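Local coordinates for Glyoxalase/bleomycin resistance protein/dioxygenase (Catenulispora acidiphila, PDB 4G6X) that belongs to the vicinal oxygen chelate superfamily and may act as a dioxygenase, although its substrate and reaction remain unassigned, at residues Trp63-Ser68 and Gly74-Leu79; Gln37-Ser42 and Asp140-Leu145; Leu48-Lys53 and Ala102-Asp107; Glu80-Ala85 and Pro89-Leu94. All blocks are in the same frame, centred on the assembly; numbering follows the deposited sequence. Where two conformers were deposited one is given.

Interaction 1: residues Trp63-Ser68 and Gly74-Leu79; sequences WLTVVS and GTQLLL
V66 and L77 face each other as an antiparallel hydrogen-bonded pair. The amide N of V66 lies 2.8 Å from L77 O, and L77 N returns a bond of 2.9 Å to V66 O. A further bond from L79 N to L64 O, also 2.9 Å, extends the pairing, while T65 and L78 form the non-hydrogen-bonded pair between. A side-chain bond reinforces the backbone: T65 OG1 donates to Q76 OE1 over 2.9 Å, approaching from above the amide plane, 38° out of it. The same oxygen of Q76 accepts a hydrogen bond from a water that in turn accepts one from W63 NE1, the water lying at the indole edge, in its plane. T65 OG1 has a second, weak bond from A54 N on the neighbouring strand.

Packing differs on the two faces. Beside T65, the CD1 methyl of L78 sits over the indole in a CH-pi contact, 3.6 Å from the centroid of the six-membered ring; W63 reaches it because its CG is anti to the backbone N (chi1 176°). On the other face V66 and L77 lie side by side, with CG2 of V66 3.8 Å from CD2 of L77. L77 and L79 also meet Y44 of helix 37-46 there. This is a beta hairpin, strands 61-67 and 76-81, forming the middle of a 1-4-3-2 mixed sheet characteristic of the vicinal oxygen chelate fold.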
loop_
_atom_site.group_PDB
_atom_site.type_symbol
_atom_site.label_atom_id
_atom_site.label_comp_id
_atom_site.label_asym_id
_atom_site.label_seq_id
_atom_site.Cartn_x
_atom_site.Cartn_y
_atom_site.Cartn_z
ATOM N N TRP A 63 10.030 3.362 12.959
ATOM C CA TRP A 63 9.179 3.863 11.917
ATOM C C TRP A 63 10.100 4.345 10.849
ATOM O O TRP A 63 10.784 5.316 11.035
ATOM C CB TRP A 63 8.347 5.059 12.440
ATOM C CG TRP A 63 7.484 5.704 11.387
ATOM C CD1 TRP A 63 7.777 6.810 10.583
ATOM C CD2 TRP A 63 6.146 5.305 10.998
ATOM N NE1 TRP A 63 6.730 7.085 9.753
ATOM C CE2 TRP A 63 5.723 6.230 9.957
ATOM C CE3 TRP A 63 5.254 4.339 11.451
ATOM C CZ2 TRP A 63 4.472 6.133 9.357
ATOM C CZ3 TRP A 63 3.994 4.247 10.836
ATOM C CH2 TRP A 63 3.611 5.131 9.834
ATOM N N LEU A 64 10.127 3.624 9.739
ATOM C CA LEU A 64 11.058 3.879 8.639
ATOM C C LEU A 64 10.293 4.003 7.342
ATOM O O LEU A 64 9.692 3.001 6.846
ATOM C CB LEU A 64 11.981 2.665 8.594
ATOM C CG LEU A 64 13.006 2.696 7.467
ATOM C CD1 LEU A 64 13.921 3.919 7.580
ATOM C CD2 LEU A 64 13.781 1.353 7.446
ATOM N N THR A 65 10.315 5.198 6.740
ATOM C CA THR A 65 9.671 5.366 5.478
ATOM C C THR A 65 10.695 5.848 4.466
ATOM O O THR A 65 11.654 6.518 4.821
ATOM C CB THR A 65 8.515 6.362 5.526
ATOM O OG1 THR A 65 9.043 7.624 5.953
ATOM C CG2 THR A 65 7.488 5.905 6.506
ATOM N N VAL A 66 10.424 5.517 3.212
ATOM C CA VAL A 66 11.188 6.038 2.067
ATOM C C VAL A 66 10.288 6.694 1.021
ATOM O O VAL A 66 9.077 6.511 0.992
ATOM C CB VAL A 66 12.030 4.899 1.424
ATOM C CG1 VAL A 66 13.027 4.298 2.429
ATOM C CG2 VAL A 66 11.169 3.828 0.766
ATOM N N VAL A 67 10.883 7.518 0.142
ATOM C CA VAL A 67 10.137 8.209 -0.884
ATOM C C VAL A 67 10.933 8.120 -2.181
ATOM O O VAL A 67 12.155 7.873 -2.150
ATOM C CB VAL A 67 9.948 9.688 -0.566
ATOM C CG1 VAL A 67 8.952 9.891 0.553
ATOM C CG2 VAL A 67 11.271 10.335 -0.217
ATOM N N SER A 68 10.242 8.302 -3.296
ATOM C CA SER A 68 10.898 8.394 -4.604
ATOM C C SER A 68 11.608 9.742 -4.699
ATOM O O SER A 68 11.079 10.762 -4.231
ATOM C CB SER A 68 9.862 8.294 -5.740
ATOM O OG SER A 68 10.457 8.602 -7.008
ATOM N N GLY A 74 5.815 13.345 -1.724
ATOM C CA GLY A 74 4.639 12.584 -2.103
ATOM C C GLY A 74 4.448 11.372 -1.194
ATOM O O GLY A 74 4.810 11.404 -0.032
ATOM N N THR A 75 3.872 10.317 -1.755
ATOM C CA THR A 75 3.504 9.139 -0.999
ATOM C C THR A 75 4.752 8.522 -0.438
ATOM O O THR A 75 5.784 8.524 -1.106
ATOM C CB THR A 75 2.741 8.184 -1.917
ATOM O OG1 THR A 75 1.600 8.905 -2.471
ATOM C CG2 THR A 75 2.299 6.939 -1.192
ATOM N N GLN A 76 4.656 8.036 0.795
ATOM C CA GLN A 76 5.755 7.389 1.493
ATOM C C GLN A 76 5.512 5.876 1.557
ATOM O O GLN A 76 4.370 5.447 1.541
ATOM C CB GLN A 76 5.845 7.906 2.921
ATOM C CG GLN A 76 6.356 9.321 2.990
ATOM C CD GLN A 76 6.336 9.884 4.407
ATOM O OE1 GLN A 76 6.637 9.188 5.391
ATOM N NE2 GLN A 76 6.065 11.179 4.505
ATOM N N LEU A 77 6.591 5.109 1.490
ATOM C CA LEU A 77 6.569 3.657 1.671
ATOM C C LEU A 77 7.168 3.329 3.028
ATOM O O LEU A 77 8.361 3.566 3.323
ATOM C CB LEU A 77 7.375 2.960 0.547
ATOM C CG LEU A 77 7.741 1.470 0.679
ATOM C CD1 LEU A 77 6.452 0.672 0.544
ATOM C CD2 LEU A 77 8.791 1.094 -0.375
ATOM N N LEU A 78 6.367 2.629 3.857
ATOM C CA LEU A 78 6.764 2.222 5.184
ATOM C C LEU A 78 7.356 0.822 5.071
ATOM O O LEU A 78 6.722 -0.024 4.448
ATOM C CB LEU A 78 5.508 2.134 6.096
ATOM C CG LEU A 78 5.726 1.664 7.535
ATOM C CD1 LEU A 78 6.484 2.709 8.335
ATOM C CD2 LEU A 78 4.348 1.351 8.137
ATOM N N LEU A 79 8.565 0.656 5.581
ATOM C CA LEU A 79 9.279 -0.614 5.578
ATOM C C LEU A 79 9.090 -1.204 6.953
ATOM O O LEU A 79 9.840 -0.912 7.877
ATOM C CB LEU A 79 10.737 -0.395 5.199
ATOM C CG LEU A 79 10.964 0.285 3.851
ATOM C CD1 LEU A 79 12.457 0.534 3.672
ATOM C CD2 LEU A 79 10.350 -0.489 2.700
HETATM O O HOH W 1 6.560 9.332 7.960
HETATM O O HOH W 2 7.444 9.400 -3.090
#

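Interaction 2: residues Gln37-Ser42 and Asp140-Leu145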
loop_
_atom_site.group_PDB
_atom_site.type_symbol
_atom_site.label_atom_id
_atom_site.label_comp_id
_atom_site.label_asym_id
_atom_site.label_seq_id
_atom_site.Cartn_x
_atom_site.Cartn_y
_atom_site.Cartn_z
ATOM N N GLN A 37 14.628 -4.700 9.090
ATOM C CA GLN A 37 14.606 -3.285 8.602
ATOM C C GLN A 37 15.936 -2.746 8.141
ATOM O O GLN A 37 15.904 -1.856 7.294
ATOM C CB GLN A 37 14.011 -2.322 9.606
ATOM C CG GLN A 37 12.573 -2.638 9.907
ATOM C CD GLN A 37 11.950 -1.638 10.924
ATOM O OE1 GLN A 37 12.316 -1.631 12.112
ATOM N NE2 GLN A 37 11.039 -0.770 10.451
ATOM N N ALA A 38 17.048 -3.146 8.751
ATOM C CA ALA A 38 18.357 -2.699 8.281
ATOM C C ALA A 38 18.653 -3.214 6.887
ATOM O O ALA A 38 19.158 -2.493 6.013
ATOM C CB ALA A 38 19.441 -3.072 9.276
ATOM N N LYS A 39 18.389 -4.502 6.644
ATOM C CA LYS A 39 18.508 -5.023 5.288
ATOM C C LYS A 39 17.611 -4.260 4.297
ATOM O O LYS A 39 18.030 -3.895 3.166
ATOM C CB LYS A 39 18.182 -6.532 5.234
ATOM C CG LYS A 39 18.229 -7.140 3.846
ATOM C CD LYS A 39 18.175 -8.681 3.811
ATOM C CE LYS A 39 16.974 -9.173 4.641
ATOM N NZ LYS A 39 16.800 -10.653 4.530
ATOM N N ALA A 40 16.374 -3.998 4.720
ATOM C CA ALA A 40 15.425 -3.322 3.850
ATOM C C ALA A 40 15.897 -1.896 3.525
ATOM O O ALA A 40 15.786 -1.477 2.353
ATOM C CB ALA A 40 14.058 -3.274 4.515
ATOM N N GLU A 41 16.378 -1.188 4.539
ATOM C CA GLU A 41 16.892 0.171 4.284
ATOM C C GLU A 41 17.980 0.133 3.208
ATOM O O GLU A 41 17.959 0.922 2.244
ATOM C CB GLU A 41 17.451 0.809 5.539
ATOM C CG GLU A 41 17.881 2.240 5.226
ATOM C CD GLU A 41 18.433 3.003 6.403
ATOM O OE1 GLU A 41 18.451 2.481 7.522
ATOM O OE2 GLU A 41 18.884 4.147 6.176
ATOM N N SER A 42 18.925 -0.779 3.404
ATOM C CA SER A 42 20.050 -0.969 2.472
ATOM C C SER A 42 19.579 -1.297 1.061
ATOM O O SER A 42 20.132 -0.810 0.087
ATOM C CB SER A 42 20.939 -2.140 2.961
ATOM O OG SER A 42 21.914 -2.504 1.976
ATOM N N ASP A 140 12.924 -8.612 -3.309
ATOM C CA ASP A 140 13.455 -7.541 -2.475
ATOM C C ASP A 140 14.462 -7.935 -1.408
ATOM O O ASP A 140 14.945 -7.066 -0.656
ATOM C CB ASP A 140 12.347 -6.619 -1.891
ATOM C CG ASP A 140 11.646 -7.197 -0.721
ATOM O OD1 ASP A 140 11.826 -8.387 -0.400
ATOM O OD2 ASP A 140 10.847 -6.446 -0.087
ATOM N N THR A 141 14.774 -9.265 -1.307
ATOM C CA THR A 141 15.637 -9.868 -0.289
ATOM C C THR A 141 15.020 -9.974 1.099
ATOM O O THR A 141 15.636 -10.526 1.981
ATOM C CB THR A 141 17.072 -9.276 -0.175
ATOM O OG1 THR A 141 17.091 -7.989 0.462
ATOM C CG2 THR A 141 17.729 -9.155 -1.581
ATOM N N CYS A 142 13.847 -9.365 1.264
ATOM C CA CYS A 142 13.192 -9.166 2.552
ATOM C C CYS A 142 11.918 -10.022 2.728
ATOM O O CYS A 142 11.134 -9.746 3.644
ATOM C CB CYS A 142 12.817 -7.695 2.775
ATOM S SG CYS A 142 14.280 -6.620 2.762
ATOM N N GLY A 143 11.702 -11.006 1.856
ATOM C CA GLY A 143 10.540 -11.864 1.862
ATOM C C GLY A 143 9.400 -11.490 0.915
ATOM O O GLY A 143 8.337 -12.105 0.959
ATOM N N ASN A 144 9.612 -10.495 0.043
ATOM C CA ASN A 144 8.611 -10.040 -0.925
ATOM C C ASN A 144 9.085 -10.106 -2.380
ATOM O O ASN A 144 10.315 -9.983 -2.683
ATOM C CB ASN A 144 8.200 -8.605 -0.672
ATOM C CG ASN A 144 7.837 -8.317 0.739
ATOM O OD1 ASN A 144 8.564 -7.618 1.460
ATOM N ND2 ASN A 144 6.707 -8.839 1.176
ATOM N N LEU A 145 8.115 -10.259 -3.273
ATOM C CA LEU A 145 8.321 -9.988 -4.683
ATOM C C LEU A 145 7.770 -8.590 -4.919
ATOM O O LEU A 145 6.755 -8.208 -4.319
ATOM C CB LEU A 145 7.552 -11.019 -5.540
ATOM C CG LEU A 145 8.015 -12.504 -5.425
ATOM C CD1 LEU A 145 7.113 -13.445 -6.172
ATOM C CD2 LEU A 145 9.470 -12.677 -5.893
#
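K39 spends its ammonium group on a backbone carbonyl: NZ donates to T141 O at 2.8 Å, tilted 21° from the carbonyl plane, while also forming a salt bridge with D35. The acceptor belongs to the loop joining strands 134-139 and 145-150, which is built on an Asx turn at D140 and carries T141 at a positive phi of 74°. The case illustrates how a lysine can tie a helix to a tight turn almost a hundred residues away.

The CD of K39 already lies 3.6 Å from T141 OG1, and the bend at chi3 (52°) then turns CE and NZ to the carbonyl. T141 OG1 itself turns back to donate to D140 O. Deeper in, C142 presents sulfur to the helix: SG rests 3.7 Å from A40 CA and 3.8 Å from A40 CB, a compact apolar contact that V34 of strand 29-34 also lines. Y44, farther along the helix, bonds D140 OD2, so the turn is held from this side too. The other carboxylate oxygen fixes the loop from within: D140 OD1 accepts from C142 N at 2.8 Å and from N144 N at 3.1 Å, the two amides arriving from opposite faces of the carboxylate plane.

Interaction 3: residues Leu48-Lys53 and Ala102-Asp107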
loop_
_atom_site.group_PDB
_atom_site.type_symbol
_atom_site.label_atom_id
_atom_site.label_comp_id
_atom_site.label_asym_id
_atom_site.label_seq_id
_atom_site.Cartn_x
_atom_site.Cartn_y
_atom_site.Cartn_z
ATOM N N LEU A 48 17.231 0.061 -5.108
ATOM C CA LEU A 48 16.063 0.558 -5.798
ATOM C C LEU A 48 16.077 2.091 -6.002
ATOM O O LEU A 48 15.377 2.599 -6.874
ATOM C CB LEU A 48 14.796 0.175 -5.047
ATOM C CG LEU A 48 14.612 -1.348 -4.935
ATOM C CD1 LEU A 48 13.184 -1.609 -4.351
ATOM C CD2 LEU A 48 14.804 -2.132 -6.223
ATOM N N GLY A 49 16.854 2.801 -5.203
ATOM C CA GLY A 49 17.004 4.247 -5.344
ATOM C C GLY A 49 16.054 5.137 -4.570
ATOM O O GLY A 49 16.032 6.381 -4.769
ATOM N N PHE A 50 15.241 4.556 -3.705
ATOM C CA PHE A 50 14.478 5.369 -2.773
ATOM C C PHE A 50 15.355 6.140 -1.773
ATOM O O PHE A 50 16.511 5.799 -1.510
ATOM C CB PHE A 50 13.417 4.552 -2.012
ATOM C CG PHE A 50 12.359 3.914 -2.893
ATOM C CD1 PHE A 50 11.316 4.666 -3.430
ATOM C CD2 PHE A 50 12.394 2.567 -3.160
ATOM C CE1 PHE A 50 10.339 4.076 -4.215
ATOM C CE2 PHE A 50 11.406 1.959 -3.922
ATOM C CZ PHE A 50 10.366 2.705 -4.437
ATOM N N LEU A 51 14.799 7.218 -1.248
ATOM C CA LEU A 51 15.477 8.043 -0.246
ATOM C C LEU A 51 14.795 7.868 1.100
ATOM O O LEU A 51 13.548 7.829 1.178
ATOM C CB LEU A 51 15.354 9.530 -0.604
ATOM C CG LEU A 51 15.779 9.901 -2.028
ATOM C CD1 LEU A 51 15.632 11.409 -2.181
ATOM C CD2 LEU A 51 17.208 9.455 -2.288
ATOM N N VAL A 52 15.580 7.852 2.168
ATOM C CA VAL A 52 14.948 7.815 3.518
ATOM C C VAL A 52 14.215 9.135 3.802
ATOM O O VAL A 52 14.751 10.223 3.522
ATOM C CB VAL A 52 15.989 7.530 4.620
ATOM C CG1 VAL A 52 15.367 7.717 6.010
ATOM C CG2 VAL A 52 16.529 6.119 4.442
ATOM N N LYS A 53 12.955 9.054 4.228
ATOM C CA LYS A 53 12.148 10.198 4.568
ATOM C C LYS A 53 12.066 10.355 6.078
ATOM O O LYS A 53 12.399 11.376 6.624
ATOM C CB LYS A 53 10.766 10.066 3.958
ATOM C CG LYS A 53 9.835 11.166 4.289
ATOM C CD LYS A 53 10.351 12.458 3.630
ATOM C CE LYS A 53 9.219 13.455 3.550
ATOM N NZ LYS A 53 9.669 14.676 2.832
ATOM N N ALA A 102 3.862 -5.529 -3.723
ATOM C CA ALA A 102 3.734 -4.129 -4.068
ATOM C C ALA A 102 4.219 -3.913 -5.480
ATOM O O ALA A 102 4.952 -4.740 -6.054
ATOM C CB ALA A 102 4.552 -3.288 -3.102
ATOM N N SER A 103 3.766 -2.809 -6.084
ATOM C CA SER A 103 4.138 -2.478 -7.464
ATOM C C SER A 103 4.513 -0.993 -7.598
ATOM O O SER A 103 3.774 -0.122 -7.120
ATOM C CB SER A 103 2.983 -2.794 -8.444
ATOM O OG SER A 103 2.373 -4.068 -8.235
ATOM N N PHE A 104 5.620 -0.727 -8.302
ATOM C CA PHE A 104 6.170 0.655 -8.541
ATOM C C PHE A 104 6.215 0.924 -10.001
ATOM O O PHE A 104 6.393 0.024 -10.797
ATOM C CB PHE A 104 7.586 0.826 -7.946
ATOM C CG PHE A 104 7.634 0.499 -6.487
ATOM C CD1 PHE A 104 6.912 1.258 -5.582
ATOM C CD2 PHE A 104 8.268 -0.633 -6.027
ATOM C CE1 PHE A 104 6.873 0.924 -4.230
ATOM C CE2 PHE A 104 8.229 -0.982 -4.683
ATOM C CZ PHE A 104 7.513 -0.234 -3.778
ATOM N N ALA A 105 6.015 2.184 -10.363
ATOM C CA ALA A 105 5.969 2.589 -11.772
ATOM C C ALA A 105 7.313 3.111 -12.260
ATOM O O ALA A 105 8.043 3.776 -11.515
ATOM C CB ALA A 105 4.906 3.680 -11.944
ATOM N N VAL A 106 7.667 2.796 -13.495
ATOM C CA VAL A 106 8.892 3.365 -14.080
ATOM C C VAL A 106 8.581 3.789 -15.513
ATOM O O VAL A 106 7.680 3.233 -16.151
ATOM C CB VAL A 106 10.089 2.367 -14.048
ATOM C CG1 VAL A 106 10.466 2.015 -12.595
ATOM C CG2 VAL A 106 9.753 1.103 -14.834
ATOM N N ASP A 107 9.355 4.749 -16.010
ATOM C CA ASP A 107 9.219 5.218 -17.390
ATOM C C ASP A 107 9.800 4.244 -18.429
ATOM O O ASP A 107 9.221 4.130 -19.513
ATOM C CB ASP A 107 9.905 6.580 -17.553
ATOM C CG ASP A 107 9.241 7.679 -16.723
ATOM O OD1 ASP A 107 7.978 7.733 -16.690
ATOM O OD2 ASP A 107 9.994 8.480 -16.104
#
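F50 drives the edge of its ring into the face of F104, a T-shaped stack that joins the two four-stranded sheets of the vicinal oxygen chelate fold. The ring centroids are 5.2 Å apart and the planes meet at 67°, so the geometry is tilted from a strict right angle. A single atom makes the approach: F50 CZ stands 3.8 Å above the F104 plane, over its centre, and touches the ring carbons almost evenly. In both residues CG lies anti to the carbonyl carbon (chi1 -62° in F50 and -56° in F104), and each CB is directed at the opposite segment, which lets the rings span the distance between their backbones.

Around this pair the packing is dense. F50 also leans on V66 and Y44 and on M25 of the second subunit, whereas F104 is backed by I146 and L77. Away from the rings the segments part quickly. Strand 51-53 carries V52 and K53 off toward solvent, with K53 NZ turning to the carbonyl of P72, and at the far end of the other segment the exposed, poorly ordered D107 forms a salt bridge with R26 of the second subunit. The contact is thus narrow and wholly apolar at its centre, M25 of the second subunit included, and its polar partners lie at the ends. G49, the residue that leaves helix 37-46 with a positive phi, turns the chain just before F50. At the point of contact, F50 CZ is 3.9 Å from both CD1 and CE1 of F104 and 4.1 Å from its CG and CZ.

Interaction 4: residues Glu80-Ala85 and Pro89-Leu94; sequences EPSSHA and PFKEAL
K91 and S82 point their side chains at one another between a strand end and a helix. Their CA atoms are 9.1 Å apart, and the two chains are joined by a fairly long hydrogen bond from K91 NZ to S82 OG, 3.2 Å. The lysine chain starts with CG beside the backbone N and runs extended through chi2, which carries CD to 3.8 Å from S82 OG; the bend at chi3 (56°) then turns CE and NZ so that NZ reaches the hydroxyl. On the other side S82 OG likewise lies beside its own backbone N (chi1 -59°), turned to the helix. The serine is a lesser partner: K91 NZ bonds more closely to C142 O and also to F33 O, and so meets three oxygens from three parts of the chain. Such a set would be expected to keep the buried ammonium charged. S82 OG has a further, weak bond with V34 O.

The second meeting is of another kind. The ring of P89 turns its CD and CG to the carbonyl of A85, at 3.3 and 3.5 Å from the oxygen, while the methyl of A85 points away. Having no N-H, the proline packs against this carbonyl near the start of the helix and makes no backbone hydrogen bond to it. Just before, H84 caps A86 N through ND1 and uses NE2 to bond D97 of the second subunit. The contact therefore closes the short turn from strand 76-81 into helix 87-96, with strand 29-34 beside S82, the 140-145 loop at K91, and F90 stacked on F90 of the second subunit.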
loop_
_atom_site.group_PDB
_atom_site.type_symbol
_atom_site.label_atom_id
_atom_site.label_comp_id
_atom_site.label_asym_id
_atom_site.label_seq_id
_atom_site.Cartn_x
_atom_site.Cartn_y
_atom_site.Cartn_z
ATOM N N GLU A 80 8.003 -1.952 7.134
ATOM C CA GLU A 80 7.639 -2.311 8.516
ATOM C C GLU A 80 7.949 -3.734 8.907
ATOM O O GLU A 80 8.014 -4.594 8.029
ATOM C CB GLU A 80 6.208 -1.949 8.860
ATOM C CG GLU A 80 5.199 -2.771 8.225
ATOM C CD GLU A 80 3.745 -2.406 8.630
ATOM O OE1 GLU A 80 3.282 -2.544 9.788
ATOM O OE2 GLU A 80 3.051 -2.018 7.694
ATOM N N PRO A 81 8.196 -3.956 10.206
ATOM C CA PRO A 81 8.591 -5.291 10.653
ATOM C C PRO A 81 7.523 -6.337 10.397
ATOM O O PRO A 81 6.317 -6.042 10.314
ATOM C CB PRO A 81 8.834 -5.127 12.164
ATOM C CG PRO A 81 9.014 -3.677 12.381
ATOM C CD PRO A 81 8.211 -2.981 11.314
ATOM N N SER A 82 7.970 -7.581 10.293
ATOM C CA SER A 82 7.090 -8.744 10.027
ATOM C C SER A 82 6.907 -9.598 11.268
ATOM O O SER A 82 6.746 -10.794 11.130
ATOM C CB SER A 82 7.695 -9.605 8.891
ATOM O OG SER A 82 7.833 -8.807 7.682
ATOM N N SER A 83 6.902 -9.004 12.453
ATOM C CA SER A 83 6.928 -9.791 13.688
ATOM C C SER A 83 5.559 -10.281 14.088
ATOM O O SER A 83 5.493 -11.296 14.805
ATOM C CB SER A 83 7.536 -9.001 14.846
ATOM O OG SER A 83 6.972 -7.718 14.827
ATOM N N HIS A 84 4.480 -9.667 13.620
ATOM C CA HIS A 84 3.147 -10.190 13.889
ATOM C C HIS A 84 2.986 -11.568 13.338
ATOM O O HIS A 84 3.369 -11.818 12.229
ATOM C CB HIS A 84 2.068 -9.288 13.341
ATOM C CG HIS A 84 0.674 -9.714 13.719
ATOM N ND1 HIS A 84 0.041 -10.695 13.113
ATOM C CD2 HIS A 84 -0.176 -9.261 14.695
ATOM C CE1 HIS A 84 -1.149 -10.856 13.656
ATOM N NE2 HIS A 84 -1.278 -9.992 14.626
ATOM N N ALA A 85 2.411 -12.485 14.108
ATOM C CA ALA A 85 2.372 -13.921 13.739
ATOM C C ALA A 85 1.731 -14.247 12.393
ATOM O O ALA A 85 2.133 -15.186 11.719
ATOM C CB ALA A 85 1.669 -14.726 14.865
ATOM N N PRO A 89 3.553 -15.934 7.290
ATOM C CA PRO A 89 2.791 -16.917 6.496
ATOM C C PRO A 89 2.111 -16.353 5.263
ATOM O O PRO A 89 2.088 -16.982 4.202
ATOM C CB PRO A 89 1.748 -17.463 7.507
ATOM C CG PRO A 89 2.366 -17.225 8.854
ATOM C CD PRO A 89 3.184 -15.952 8.727
ATOM N N PHE A 90 1.576 -15.144 5.398
ATOM C CA PHE A 90 0.966 -14.428 4.287
ATOM C C PHE A 90 1.994 -14.094 3.198
ATOM O O PHE A 90 1.801 -14.421 2.027
ATOM C CB PHE A 90 0.271 -13.168 4.822
ATOM C CG PHE A 90 -0.353 -12.314 3.729
ATOM C CD1 PHE A 90 -1.363 -12.829 2.925
ATOM C CD2 PHE A 90 0.131 -11.045 3.474
ATOM C CE1 PHE A 90 -1.950 -12.046 1.927
ATOM C CE2 PHE A 90 -0.453 -10.257 2.466
ATOM C CZ PHE A 90 -1.490 -10.772 1.717
ATOM N N LYS A 91 3.125 -13.532 3.596
ATOM C CA LYS A 91 4.197 -13.220 2.649
ATOM C C LYS A 91 4.635 -14.453 1.912
ATOM O O LYS A 91 4.797 -14.438 0.704
ATOM C CB LYS A 91 5.375 -12.635 3.410
ATOM C CG LYS A 91 5.094 -11.247 4.035
ATOM C CD LYS A 91 6.251 -10.781 4.891
ATOM C CE LYS A 91 7.623 -10.735 4.150
ATOM N NZ LYS A 91 8.749 -10.313 5.060
ATOM N N GLU A 92 4.830 -15.512 2.653
ATOM C CA GLU A 92 5.302 -16.763 2.031
ATOM C C GLU A 92 4.323 -17.292 1.005
ATOM O O GLU A 92 4.730 -17.870 -0.014
ATOM C CB GLU A 92 5.599 -17.856 3.102
ATOM C CG GLU A 92 6.844 -17.484 3.883
ATOM C CD GLU A 92 7.227 -18.467 4.969
ATOM O OE1 GLU A 92 6.391 -19.263 5.429
ATOM O OE2 GLU A 92 8.390 -18.377 5.387
ATOM N N ALA A 93 3.041 -17.174 1.307
ATOM C CA ALA A 93 2.024 -17.597 0.380
ATOM C C ALA A 93 2.013 -16.807 -0.910
ATOM O O ALA A 93 1.800 -17.361 -1.967
ATOM C CB ALA A 93 0.662 -17.612 1.030
ATOM N N LEU A 94 2.240 -15.507 -0.809
ATOM C CA LEU A 94 2.282 -14.668 -1.980
ATOM C C LEU A 94 3.476 -15.075 -2.836
ATOM O O LEU A 94 3.354 -15.281 -4.065
ATOM C CB LEU A 94 2.350 -13.192 -1.582
ATOM C CG LEU A 94 1.151 -12.550 -0.880
ATOM C CD1 LEU A 94 1.442 -11.053 -0.802
ATOM C CD2 LEU A 94 -0.184 -12.806 -1.573
#

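In the fold
The four contacts nest along the chain. Interaction 2 spans the widest loop and encloses interaction 3, inside which interactions 1 and 4 follow in series, sharing strand 76-81. In space, interaction 1 is closest to interaction 3, their centres about 9 Å apart, because strands 61-67 and 51-58 are neighbours in one sheet; interactions 3 and 4 are farthest, about 21 Å between centres. Interaction 2 lies between: Q37 bonds L79 O of interaction 1, and C142 O receives K91 of interaction 4. Interaction 3 joins the two mixed sheets, and interaction 2 ties helix 37-46 to the loop before strand 145-150. Interactions 1, 3 and 4 also reach the second subunit, so fold and dimer share these regions.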